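Local coordinates for DNA helicase assembly protein (Enterobacteria phage T4, PDB 1C1K), which loads the replicative helicase onto forked phage DNA covered by single-stranded DNA-binding protein, coordinates leading- and lagging-strand synthesis, and serves in recombination and repair, at residues A[21-26]-A[77-82]; A[72-77]-A[93-98]. All blocks are in the same frame, centred on the assembly; numbering follows the deposited sequence.

How the contacts relate
Contacts 1 and 2 lie on the same side of the chain's centre, their centres about 7 Å apart, and both use helix 68-81. Contact 1 sets helix 16-30 against the end of that helix, and contact 2 brings in the start of helix 95-107. S77 falls in both ranges but makes contact across only the second. Two side-chain amides probably tie them together: N78 ND2 is 3.0 Å from A95 O and N82 ND2 is 3.2 Å from A93 O, both probable hydrogen bonds to carbonyls where the second segment of contact 2 begins. F98 adds packing, its CZ coming within 3.4 Å of N82 N. In sequence the two pairings interleave. No ligand takes part in either.

Contact 1 of 2, residues A[21-26]-A[77-82]; sequences KLYLMI and SNLVAN
The Y23 ring meets the L79 side chain obliquely, its CE1 4.3 Å from L79 CD1. F75 meets the same ring, the two planes inclined at about 55°, and I90 from a loop also touches Y23. Closer still is I26, whose CG2 comes to 3.6 Å from L79 CD1. The methyl of I26 reaches this position because CG2 lies opposite the backbone N across the CA-CB bond, while CG1 takes the place beside the N (chi1 -66°). L79 points its CD1 branch at helix 16-30 and rests it also near the backbone, 3.9 Å from I26 C. One leucine methyl is thus shared by an aromatic ring and an isoleucine one helical turn further on, an entirely apolar contact of buried residues. It joins helix 16-30 to the last turns of helix 68-81 within the N-terminal part of an alpha-helical two-domain fold. L79 also touches K27 and M30, further along the partner helix. At the end of helix 68-81, N78 and N82, the first residue beyond it, lock their amides: N82 ND2 donates to N78 OD1 at 2.8 Å, the N-H pointing almost straight at the oxygen (170°) and in the carbonyl plane. N78 ND2 returns to I74 O, so both ends of its amide are engaged. N82 is the N-cap of helix 83-86, its OD1 accepting D84 N just as its own backbone N still bonds N78 O, 2.8 Å away, from the helix that is ending.

Contact 2 of 2, residues A[72-77]-A[93-98]; sequences ALIFIS and ADALVF
The nearest backbone approaches between 72-77 and 93-98 are I74 to L96, CA atoms 6.8 Å apart, and S77 to F98 at 7.8 Å, with no hydrogen bond running between the two segments. I74 fills the closer of these places. Its CD1 lies 3.6 Å from L96 CD1, and its CG2 stands 4.5 Å from A95 CB, so the isoleucine spreads over two successive residues at the helix start. L96 leaves its backbone facing away from helix 68-81, and its torsions (chi1 -97°, chi2 11°) depart from the staggered values, an off-rotamer shape, probably somewhat strained, that carries CD1 back over both branches of I74. The F98 ring meets the backbone of S77: CE2 sits 3.4 Å from S77 O, which comes obliquely to the ring and is already the acceptor for A81 N in the helix. S77 OG lies 2.9 Å from L73 O and 3.1 Å from I74 O; both carbonyls of its own helix are within reach of its one proton, which can serve only one at a time. Beyond the segments, Y99 and Y102 of helix 95-107 continue the packing on S77, L96 touches Y66, and F75 of the same helix as S77 packs on V19, L22 and I26 of helix 16-30, so helix 68-81 packs against both helices 16-30 and 95-107.

Contact 1 of 2, residues A[21-26]-A[77-82]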
# COMPACT_ATOMS: atom_id res chain seq x y z
N LYS A 21 -4.44 -17.00 -10.06
CA LYS A 21 -3.91 -17.43 -8.77
C LYS A 21 -3.10 -16.32 -8.12
O LYS A 21 -3.18 -16.09 -6.91
CB LYS A 21 -3.02 -18.66 -8.94
CG LYS A 21 -3.78 -19.93 -9.30
CD LYS A 21 -2.88 -21.15 -9.28
CE LYS A 21 -3.65 -22.39 -9.67
NZ LYS A 21 -2.74 -23.51 -10.08
N LEU A 22 -2.30 -15.62 -8.93
CA LEU A 22 -1.50 -14.51 -8.42
C LEU A 22 -2.41 -13.41 -7.87
O LEU A 22 -2.19 -12.89 -6.79
CB LEU A 22 -0.61 -13.95 -9.53
CG LEU A 22 0.29 -12.77 -9.13
CD1 LEU A 22 1.43 -13.26 -8.24
CD2 LEU A 22 0.85 -12.10 -10.39
N TYR A 23 -3.45 -13.07 -8.63
CA TYR A 23 -4.39 -12.04 -8.20
C TYR A 23 -5.05 -12.44 -6.88
O TYR A 23 -5.11 -11.64 -5.94
CB TYR A 23 -5.47 -11.83 -9.25
CG TYR A 23 -6.74 -11.21 -8.70
CD1 TYR A 23 -6.75 -9.90 -8.22
CD2 TYR A 23 -7.92 -11.93 -8.64
CE1 TYR A 23 -7.91 -9.33 -7.70
CE2 TYR A 23 -9.09 -11.37 -8.12
CZ TYR A 23 -9.07 -10.08 -7.66
OH TYR A 23 -10.23 -9.53 -7.14
N LEU A 24 -5.54 -13.68 -6.81
CA LEU A 24 -6.21 -14.16 -5.61
C LEU A 24 -5.31 -14.16 -4.38
O LEU A 24 -5.75 -13.78 -3.29
CB LEU A 24 -6.77 -15.58 -5.83
CG LEU A 24 -7.89 -15.98 -4.86
CD1 LEU A 24 -9.09 -15.06 -5.05
CD2 LEU A 24 -8.31 -17.42 -5.12
N MET A 25 -4.06 -14.57 -4.54
CA MET A 25 -3.15 -14.59 -3.42
C MET A 25 -2.86 -13.17 -2.94
O MET A 25 -2.80 -12.93 -1.74
CB MET A 25 -1.85 -15.32 -3.78
CG MET A 25 -0.87 -14.55 -4.65
SD MET A 25 0.70 -15.44 -4.79
CE MET A 25 0.79 -16.21 -3.20
N ILE A 26 -2.70 -12.23 -3.86
CA ILE A 26 -2.42 -10.85 -3.47
C ILE A 26 -3.68 -10.22 -2.86
O ILE A 26 -3.59 -9.44 -1.91
CB ILE A 26 -1.92 -10.01 -4.68
CG1 ILE A 26 -0.55 -10.54 -5.12
CG2 ILE A 26 -1.82 -8.51 -4.30
CD1 ILE A 26 -0.05 -9.99 -6.45
N SER A 77 -0.63 -2.54 -6.95
CA SER A 77 -1.02 -1.14 -7.05
C SER A 77 -2.52 -0.96 -6.91
O SER A 77 -2.98 -0.09 -6.16
CB SER A 77 -0.54 -0.54 -8.38
OG SER A 77 -1.23 -1.10 -9.48
N ASN A 78 -3.30 -1.78 -7.62
CA ASN A 78 -4.75 -1.69 -7.56
C ASN A 78 -5.34 -2.07 -6.21
O ASN A 78 -6.17 -1.35 -5.66
CB ASN A 78 -5.39 -2.58 -8.63
CG ASN A 78 -5.50 -1.89 -9.96
OD1 ASN A 78 -6.47 -1.17 -10.23
ND2 ASN A 78 -4.51 -2.09 -10.82
N LEU A 79 -4.92 -3.20 -5.66
CA LEU A 79 -5.46 -3.65 -4.38
C LEU A 79 -5.06 -2.78 -3.20
O LEU A 79 -5.71 -2.81 -2.16
CB LEU A 79 -5.07 -5.11 -4.14
CG LEU A 79 -5.85 -6.06 -5.05
CD1 LEU A 79 -5.15 -7.41 -5.09
CD2 LEU A 79 -7.28 -6.21 -4.54
N VAL A 80 -3.99 -2.00 -3.35
CA VAL A 80 -3.56 -1.13 -2.27
C VAL A 80 -4.21 0.24 -2.35
O VAL A 80 -4.90 0.68 -1.42
CB VAL A 80 -2.03 -0.92 -2.25
CG1 VAL A 80 -1.68 0.23 -1.30
CG2 VAL A 80 -1.33 -2.18 -1.83
N ALA A 81 -4.01 0.91 -3.49
CA ALA A 81 -4.51 2.27 -3.69
C ALA A 81 -5.79 2.47 -4.49
O ALA A 81 -6.35 3.56 -4.48
CB ALA A 81 -3.40 3.12 -4.30
N ASN A 82 -6.25 1.44 -5.20
CA ASN A 82 -7.49 1.58 -5.97
C ASN A 82 -8.67 1.09 -5.13
O ASN A 82 -8.92 -0.11 -5.04
CB ASN A 82 -7.40 0.80 -7.28
CG ASN A 82 -8.57 1.10 -8.22
OD1 ASN A 82 -9.52 1.78 -7.83
ND2 ASN A 82 -8.50 0.60 -9.44

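Contact 2 of 2, residues A[72-77]-A[93-98]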
# COMPACT_ATOMS: atom_id res chain seq x y z
N ALA A 72 2.30 -8.69 -11.00
CA ALA A 72 2.31 -8.45 -9.56
C ALA A 72 2.04 -6.98 -9.25
O ALA A 72 1.24 -6.65 -8.37
CB ALA A 72 3.65 -8.87 -8.97
N LEU A 73 2.72 -6.09 -9.98
CA LEU A 73 2.56 -4.65 -9.78
C LEU A 73 1.15 -4.18 -10.11
O LEU A 73 0.60 -3.33 -9.42
CB LEU A 73 3.58 -3.89 -10.64
CG LEU A 73 5.04 -3.98 -10.17
CD1 LEU A 73 5.92 -3.11 -11.05
CD2 LEU A 73 5.14 -3.54 -8.73
N ILE A 74 0.57 -4.74 -11.17
CA ILE A 74 -0.79 -4.38 -11.56
C ILE A 74 -1.73 -4.71 -10.39
O ILE A 74 -2.54 -3.89 -9.98
CB ILE A 74 -1.25 -5.19 -12.81
CG1 ILE A 74 -0.61 -4.63 -14.08
CG2 ILE A 74 -2.77 -5.15 -12.94
CD1 ILE A 74 -0.66 -5.59 -15.27
N PHE A 75 -1.61 -5.92 -9.85
CA PHE A 75 -2.48 -6.31 -8.76
C PHE A 75 -2.19 -5.59 -7.46
O PHE A 75 -3.13 -5.16 -6.78
CB PHE A 75 -2.43 -7.83 -8.56
CG PHE A 75 -2.95 -8.61 -9.74
CD1 PHE A 75 -2.30 -9.76 -10.17
CD2 PHE A 75 -4.06 -8.16 -10.45
CE1 PHE A 75 -2.76 -10.45 -11.29
CE2 PHE A 75 -4.53 -8.85 -11.57
CZ PHE A 75 -3.87 -10.00 -11.99
N ILE A 76 -0.92 -5.42 -7.11
CA ILE A 76 -0.55 -4.73 -5.88
C ILE A 76 -1.01 -3.27 -5.91
O ILE A 76 -1.70 -2.82 -5.00
CB ILE A 76 0.98 -4.78 -5.63
CG1 ILE A 76 1.42 -6.21 -5.34
CG2 ILE A 76 1.35 -3.89 -4.44
CD1 ILE A 76 2.92 -6.42 -5.45
N SER A 77 -0.63 -2.54 -6.95
CA SER A 77 -1.02 -1.14 -7.05
C SER A 77 -2.52 -0.96 -6.91
O SER A 77 -2.98 -0.09 -6.16
CB SER A 77 -0.54 -0.54 -8.38
OG SER A 77 -1.23 -1.10 -9.48
N ALA A 93 -12.39 -2.97 -12.17
CA ALA A 93 -11.74 -1.79 -11.59
C ALA A 93 -10.91 -0.89 -12.50
O ALA A 93 -10.25 0.02 -12.00
CB ALA A 93 -10.87 -2.22 -10.40
N ASP A 94 -10.94 -1.13 -13.81
CA ASP A 94 -10.15 -0.32 -14.74
C ASP A 94 -8.70 -0.42 -14.28
O ASP A 94 -7.94 0.55 -14.29
CB ASP A 94 -10.62 1.14 -14.69
CG ASP A 94 -10.38 1.88 -15.99
OD1 ASP A 94 -10.54 3.12 -16.01
OD2 ASP A 94 -10.05 1.22 -17.01
N ALA A 95 -8.32 -1.63 -13.88
CA ALA A 95 -7.00 -1.92 -13.34
C ALA A 95 -5.77 -1.52 -14.15
O ALA A 95 -4.79 -1.04 -13.59
CB ALA A 95 -6.92 -3.41 -13.01
N LEU A 96 -5.79 -1.73 -15.46
CA LEU A 96 -4.62 -1.40 -16.26
C LEU A 96 -4.38 0.11 -16.31
O LEU A 96 -3.24 0.57 -16.22
CB LEU A 96 -4.77 -1.96 -17.68
CG LEU A 96 -4.09 -3.31 -17.96
CD1 LEU A 96 -3.59 -3.96 -16.67
CD2 LEU A 96 -5.07 -4.22 -18.68
N VAL A 97 -5.46 0.87 -16.44
CA VAL A 97 -5.34 2.32 -16.47
C VAL A 97 -4.77 2.77 -15.13
O VAL A 97 -3.82 3.55 -15.09
CB VAL A 97 -6.72 2.98 -16.68
CG1 VAL A 97 -6.65 4.45 -16.31
CG2 VAL A 97 -7.15 2.83 -18.13
N PHE A 98 -5.34 2.26 -14.05
CA PHE A 98 -4.90 2.62 -12.71
C PHE A 98 -3.43 2.27 -12.48
O PHE A 98 -2.68 3.04 -11.89
CB PHE A 98 -5.76 1.94 -11.65
CG PHE A 98 -5.47 2.40 -10.25
CD1 PHE A 98 -6.22 3.42 -9.67
CD2 PHE A 98 -4.44 1.83 -9.51
CE1 PHE A 98 -5.93 3.88 -8.39
CE2 PHE A 98 -4.14 2.28 -8.23
CZ PHE A 98 -4.89 3.31 -7.67